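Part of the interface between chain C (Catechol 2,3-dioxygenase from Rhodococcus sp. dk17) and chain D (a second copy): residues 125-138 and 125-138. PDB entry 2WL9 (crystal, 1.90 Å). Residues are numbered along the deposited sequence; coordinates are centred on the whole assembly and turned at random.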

# COMPACT_ATOMS: atom_id res chain seq x y z
N ASP C 125 -3.66 11.11 -31.03
CA ASP C 125 -5.00 11.61 -31.26
C ASP C 125 -5.81 11.44 -29.98
O ASP C 125 -6.76 10.66 -29.92
N THR C 126 -5.40 12.18 -28.95
CA THR C 126 -6.03 12.11 -27.65
C THR C 126 -7.52 12.45 -27.76
O THR C 126 -8.35 11.81 -27.10
N SER C 127 -7.85 13.41 -28.62
CA SER C 127 -9.22 13.93 -28.76
C SER C 127 -10.27 12.94 -29.27
O SER C 127 -11.47 13.12 -29.05
N SER C 128 -9.83 11.91 -29.98
CA SER C 128 -10.75 10.89 -30.47
C SER C 128 -10.30 9.56 -29.92
O SER C 128 -9.39 8.94 -30.46
N PRO C 129 -10.92 9.13 -28.81
CA PRO C 129 -10.42 7.97 -28.09
C PRO C 129 -10.45 6.71 -28.94
O PRO C 129 -11.30 6.58 -29.82
N PHE C 130 -9.50 5.82 -28.67
CA PHE C 130 -9.46 4.50 -29.30
C PHE C 130 -10.82 3.83 -29.28
O PHE C 130 -11.45 3.71 -28.22
N HIS C 131 -11.27 3.40 -30.45
CA HIS C 131 -12.55 2.75 -30.62
C HIS C 131 -12.30 1.49 -31.44
O HIS C 131 -12.03 1.58 -32.64
N PRO C 132 -12.34 0.32 -30.79
CA PRO C 132 -11.97 -0.94 -31.42
C PRO C 132 -12.88 -1.36 -32.58
O PRO C 132 -14.07 -1.04 -32.57
N GLY C 133 -12.31 -2.06 -33.56
CA GLY C 133 -13.05 -2.53 -34.73
C GLY C 133 -13.99 -3.70 -34.45
O GLY C 133 -14.71 -4.16 -35.34
N ARG C 134 -13.93 -4.21 -33.22
CA ARG C 134 -14.90 -5.18 -32.72
C ARG C 134 -14.98 -4.98 -31.21
O ARG C 134 -14.05 -4.42 -30.62
N PRO C 135 -16.09 -5.41 -30.57
CA PRO C 135 -16.24 -5.15 -29.14
C PRO C 135 -15.10 -5.76 -28.33
O PRO C 135 -14.72 -6.90 -28.58
N MET C 136 -14.56 -5.00 -27.39
CA MET C 136 -13.40 -5.44 -26.63
C MET C 136 -13.66 -5.36 -25.14
O MET C 136 -14.23 -4.38 -24.65
N PHE C 137 -13.22 -6.40 -24.43
CA PHE C 137 -13.30 -6.45 -22.97
C PHE C 137 -12.33 -5.46 -22.33
O PHE C 137 -12.61 -4.90 -21.27
N GLY C 138 -11.19 -5.27 -22.99
CA GLY C 138 -10.11 -4.43 -22.47
C GLY C 138 -9.50 -3.59 -23.57
O GLY C 138 -10.21 -3.06 -24.43
N ASP D 125 -24.74 -10.00 -20.14
CA ASP D 125 -24.16 -10.44 -21.41
C ASP D 125 -22.64 -10.30 -21.41
O ASP D 125 -22.08 -9.54 -22.21
N THR D 126 -21.98 -11.06 -20.54
CA THR D 126 -20.52 -11.03 -20.40
C THR D 126 -19.79 -11.31 -21.72
O THR D 126 -18.76 -10.68 -22.01
N SER D 127 -20.33 -12.23 -22.52
CA SER D 127 -19.68 -12.71 -23.75
C SER D 127 -19.61 -11.69 -24.88
O SER D 127 -18.83 -11.84 -25.82
N SER D 128 -20.47 -10.67 -24.81
CA SER D 128 -20.44 -9.57 -25.76
C SER D 128 -20.11 -8.27 -25.04
O SER D 128 -20.99 -7.63 -24.46
N PRO D 129 -18.83 -7.88 -25.07
CA PRO D 129 -18.38 -6.75 -24.28
C PRO D 129 -19.11 -5.46 -24.63
O PRO D 129 -19.50 -5.26 -25.78
N PHE D 130 -19.30 -4.60 -23.63
CA PHE D 130 -19.89 -3.30 -23.87
C PHE D 130 -19.12 -2.60 -24.99
O PHE D 130 -17.90 -2.50 -24.93
N HIS D 131 -19.85 -2.14 -26.00
CA HIS D 131 -19.29 -1.40 -27.13
C HIS D 131 -20.06 -0.09 -27.32
O HIS D 131 -21.20 -0.10 -27.79
N PRO D 132 -19.43 1.05 -26.98
CA PRO D 132 -20.15 2.34 -26.91
C PRO D 132 -20.62 2.90 -28.26
O PRO D 132 -20.01 2.63 -29.29
N GLY D 133 -21.70 3.68 -28.24
CA GLY D 133 -22.33 4.23 -29.46
C GLY D 133 -21.52 5.31 -30.15
O GLY D 133 -21.77 5.64 -31.31
N ARG D 134 -20.56 5.86 -29.42
CA ARG D 134 -19.55 6.76 -29.95
C ARG D 134 -18.27 6.44 -29.18
O ARG D 134 -18.35 5.77 -28.14
N PRO D 135 -17.10 6.91 -29.67
CA PRO D 135 -15.83 6.61 -29.00
C PRO D 135 -15.80 7.10 -27.56
O PRO D 135 -16.22 8.22 -27.28
N MET D 136 -15.31 6.27 -26.65
CA MET D 136 -15.26 6.62 -25.24
C MET D 136 -13.85 6.48 -24.68
O MET D 136 -13.15 5.50 -24.95
N PHE D 137 -13.45 7.48 -23.90
CA PHE D 137 -12.20 7.45 -23.14
C PHE D 137 -12.26 6.39 -22.03
O PHE D 137 -11.26 5.73 -21.73
N GLY D 138 -13.44 6.25 -21.42
CA GLY D 138 -13.65 5.32 -20.32
C GLY D 138 -14.96 4.57 -20.44
O GLY D 138 -15.30 4.07 -21.52

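The two copies run antiparallel here, with Pro C129 beside Phe D137 and His C131 beside Pro D135, and the same pairs repeat with the chains exchanged. No direct hydrogen bond crosses between the stretches. Side-chain packing and bridging waters make the contact.

Pro C129 and Pro D129 point toward the partner chain. Each ring is puckered C-gamma endo and lies over the face of a phenylalanine. Pro C129 CG sits 3.8 Å from the centroid of the Phe D137 ring, nearly on its normal, a CH-pi contact. Pro D129 CG lies 4.0 Å from the centroid of the Phe C137 ring. Both phenylalanines leave the backbone sideways. Their m rotamers, with chi2 near 90°, bring the ring ends nearer the partner. The ring edge of Phe D137 meets the Thr C126 carbonyl. Pro C135 and Pro D135 extend the apolar patch: Pro C135 CB is 3.6 Å from Pro D129 CG.

His C131 and His D131 also point toward the other chain, both with chi1 t. This brings the two rings together, nearly parallel but slid apart, with centroids 4.6 Å apart. His C131 lies between His D131 CE1 over one face and Pro D135 N over the other. Its CE1 is 3.3 Å from Pro D132 O, at the ring edge.

The same pose leaves each ND1 a water partner. Water 1 is 2.8 Å from His C131 ND1; it donates to Phe C130 O and accepts from Met D136 N. Water 3 joins His D131 ND1, Phe D130 O and Met C136 N likewise. Water 2 lies between Phe C130 O and Met D136 O.

Phe C130, Met C136 and Arg C134 point away, as do their counterparts. Arg C134 has chi1 and chi2 both p, folding it back so that NH1 donates to Pro C135 O at 2.9 Å.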

# COMPACT_ATOMS: atom_id res chain seq x y z
CB ASP C 125 -5.67 10.89 -32.45
CG ASP C 125 -5.03 11.24 -33.79
OD1 ASP C 125 -4.25 12.23 -33.87
OD2 ASP C 125 -5.32 10.54 -34.78
CB THR C 126 -5.31 13.04 -26.63
OG1 THR C 126 -3.91 12.75 -26.66
CG2 THR C 126 -5.82 12.82 -25.20
CB SER C 127 -9.23 15.16 -29.66
OG SER C 127 -8.80 14.83 -30.97
CB SER C 128 -10.79 10.86 -32.00
OG SER C 128 -11.96 10.21 -32.45
CB PRO C 129 -11.37 7.83 -26.90
CG PRO C 129 -12.55 8.65 -27.22
CD PRO C 129 -12.11 9.72 -28.17
CB PHE C 130 -8.41 3.61 -28.63
CG PHE C 130 -8.40 2.20 -29.13
CD1 PHE C 130 -7.87 1.88 -30.39
CD2 PHE C 130 -8.93 1.17 -28.35
CE1 PHE C 130 -7.87 0.58 -30.85
CE2 PHE C 130 -8.94 -0.14 -28.81
CZ PHE C 130 -8.41 -0.44 -30.06
CB HIS C 131 -13.53 3.69 -31.34
CG HIS C 131 -14.96 3.23 -31.28
ND1 HIS C 131 -15.61 2.97 -30.09
CD2 HIS C 131 -15.87 3.02 -32.26
CE1 HIS C 131 -16.85 2.59 -30.34
NE2 HIS C 131 -17.04 2.62 -31.65
CB PRO C 132 -12.06 -1.94 -30.26
CG PRO C 132 -13.03 -1.34 -29.30
CD PRO C 132 -12.73 0.13 -29.37
CB ARG C 134 -14.52 -6.62 -33.10
CG ARG C 134 -13.11 -7.09 -32.71
CD ARG C 134 -13.01 -7.51 -31.25
NE ARG C 134 -11.84 -8.33 -30.98
CZ ARG C 134 -11.53 -8.83 -29.78
NH1 ARG C 134 -12.32 -8.60 -28.74
NH2 ARG C 134 -10.44 -9.58 -29.63
CB PRO C 135 -17.58 -5.82 -28.80
CG PRO C 135 -18.33 -5.78 -30.09
CD PRO C 135 -17.27 -6.10 -31.11
CB MET C 136 -12.16 -4.62 -26.99
CG MET C 136 -11.51 -5.00 -28.33
SD MET C 136 -9.92 -4.18 -28.62
CE MET C 136 -8.86 -4.99 -27.43
CB PHE C 137 -12.94 -7.85 -22.49
CG PHE C 137 -13.95 -8.91 -22.85
CD1 PHE C 137 -13.81 -9.65 -24.02
CD2 PHE C 137 -15.03 -9.17 -22.01
CE1 PHE C 137 -14.75 -10.64 -24.36
CE2 PHE C 137 -15.96 -10.15 -22.34
CZ PHE C 137 -15.82 -10.89 -23.52
CB ASP D 125 -24.77 -9.67 -22.59
CG ASP D 125 -26.25 -9.99 -22.81
OD1 ASP D 125 -26.77 -10.94 -22.19
OD2 ASP D 125 -26.89 -9.29 -23.62
CB THR D 126 -20.03 -12.04 -19.32
OG1 THR D 126 -20.71 -11.80 -18.09
CG2 THR D 126 -18.53 -11.89 -19.08
CB SER D 127 -20.40 -13.95 -24.26
OG SER D 127 -21.70 -13.60 -24.71
CB SER D 128 -21.77 -9.45 -26.51
OG SER D 128 -21.57 -8.67 -27.68
CB PRO D 129 -16.89 -6.63 -24.60
CG PRO D 129 -16.65 -7.49 -25.79
CD PRO D 129 -17.74 -8.49 -25.86
CB PHE D 130 -19.90 -2.47 -22.59
CG PHE D 130 -20.27 -1.03 -22.80
CD1 PHE D 130 -21.59 -0.66 -23.02
CD2 PHE D 130 -19.28 -0.04 -22.78
CE1 PHE D 130 -21.93 0.67 -23.22
CE2 PHE D 130 -19.62 1.30 -22.98
CZ PHE D 130 -20.94 1.66 -23.20
CB HIS D 131 -19.35 -2.26 -28.40
CG HIS D 131 -18.57 -1.70 -29.55
ND1 HIS D 131 -17.27 -1.27 -29.45
CD2 HIS D 131 -18.92 -1.52 -30.85
CE1 HIS D 131 -16.84 -0.85 -30.63
NE2 HIS D 131 -17.83 -0.99 -31.49
CB PRO D 132 -19.12 3.27 -26.27
CG PRO D 132 -17.80 2.68 -26.66
CD PRO D 132 -18.01 1.20 -26.60
CB ARG D 134 -19.98 8.23 -29.82
CG ARG D 134 -20.47 8.69 -28.45
CD ARG D 134 -19.33 9.09 -27.54
NE ARG D 134 -19.81 9.74 -26.33
CZ ARG D 134 -19.04 10.17 -25.34
NH1 ARG D 134 -17.71 10.02 -25.39
NH2 ARG D 134 -19.59 10.75 -24.27
CB PRO D 135 -14.80 7.38 -29.83
CG PRO D 135 -15.44 7.53 -31.17
CD PRO D 135 -16.89 7.71 -30.89
CB MET D 136 -16.26 5.79 -24.43
CG MET D 136 -17.71 6.26 -24.53
SD MET D 136 -18.87 5.37 -23.46
CE MET D 136 -18.53 6.11 -21.87
CB PHE D 137 -11.95 8.82 -22.50
CG PHE D 137 -11.72 9.92 -23.49
CD1 PHE D 137 -12.78 10.69 -23.96
CD2 PHE D 137 -10.43 10.20 -23.94
CE1 PHE D 137 -12.56 11.71 -24.89
CE2 PHE D 137 -10.21 11.23 -24.85
CZ PHE D 137 -11.27 11.98 -25.33
O HOH W 1 -14.43 3.61 -27.67
O HOH W 2 -10.84 4.06 -25.61
O HOH W 3 -15.66 -2.33 -27.02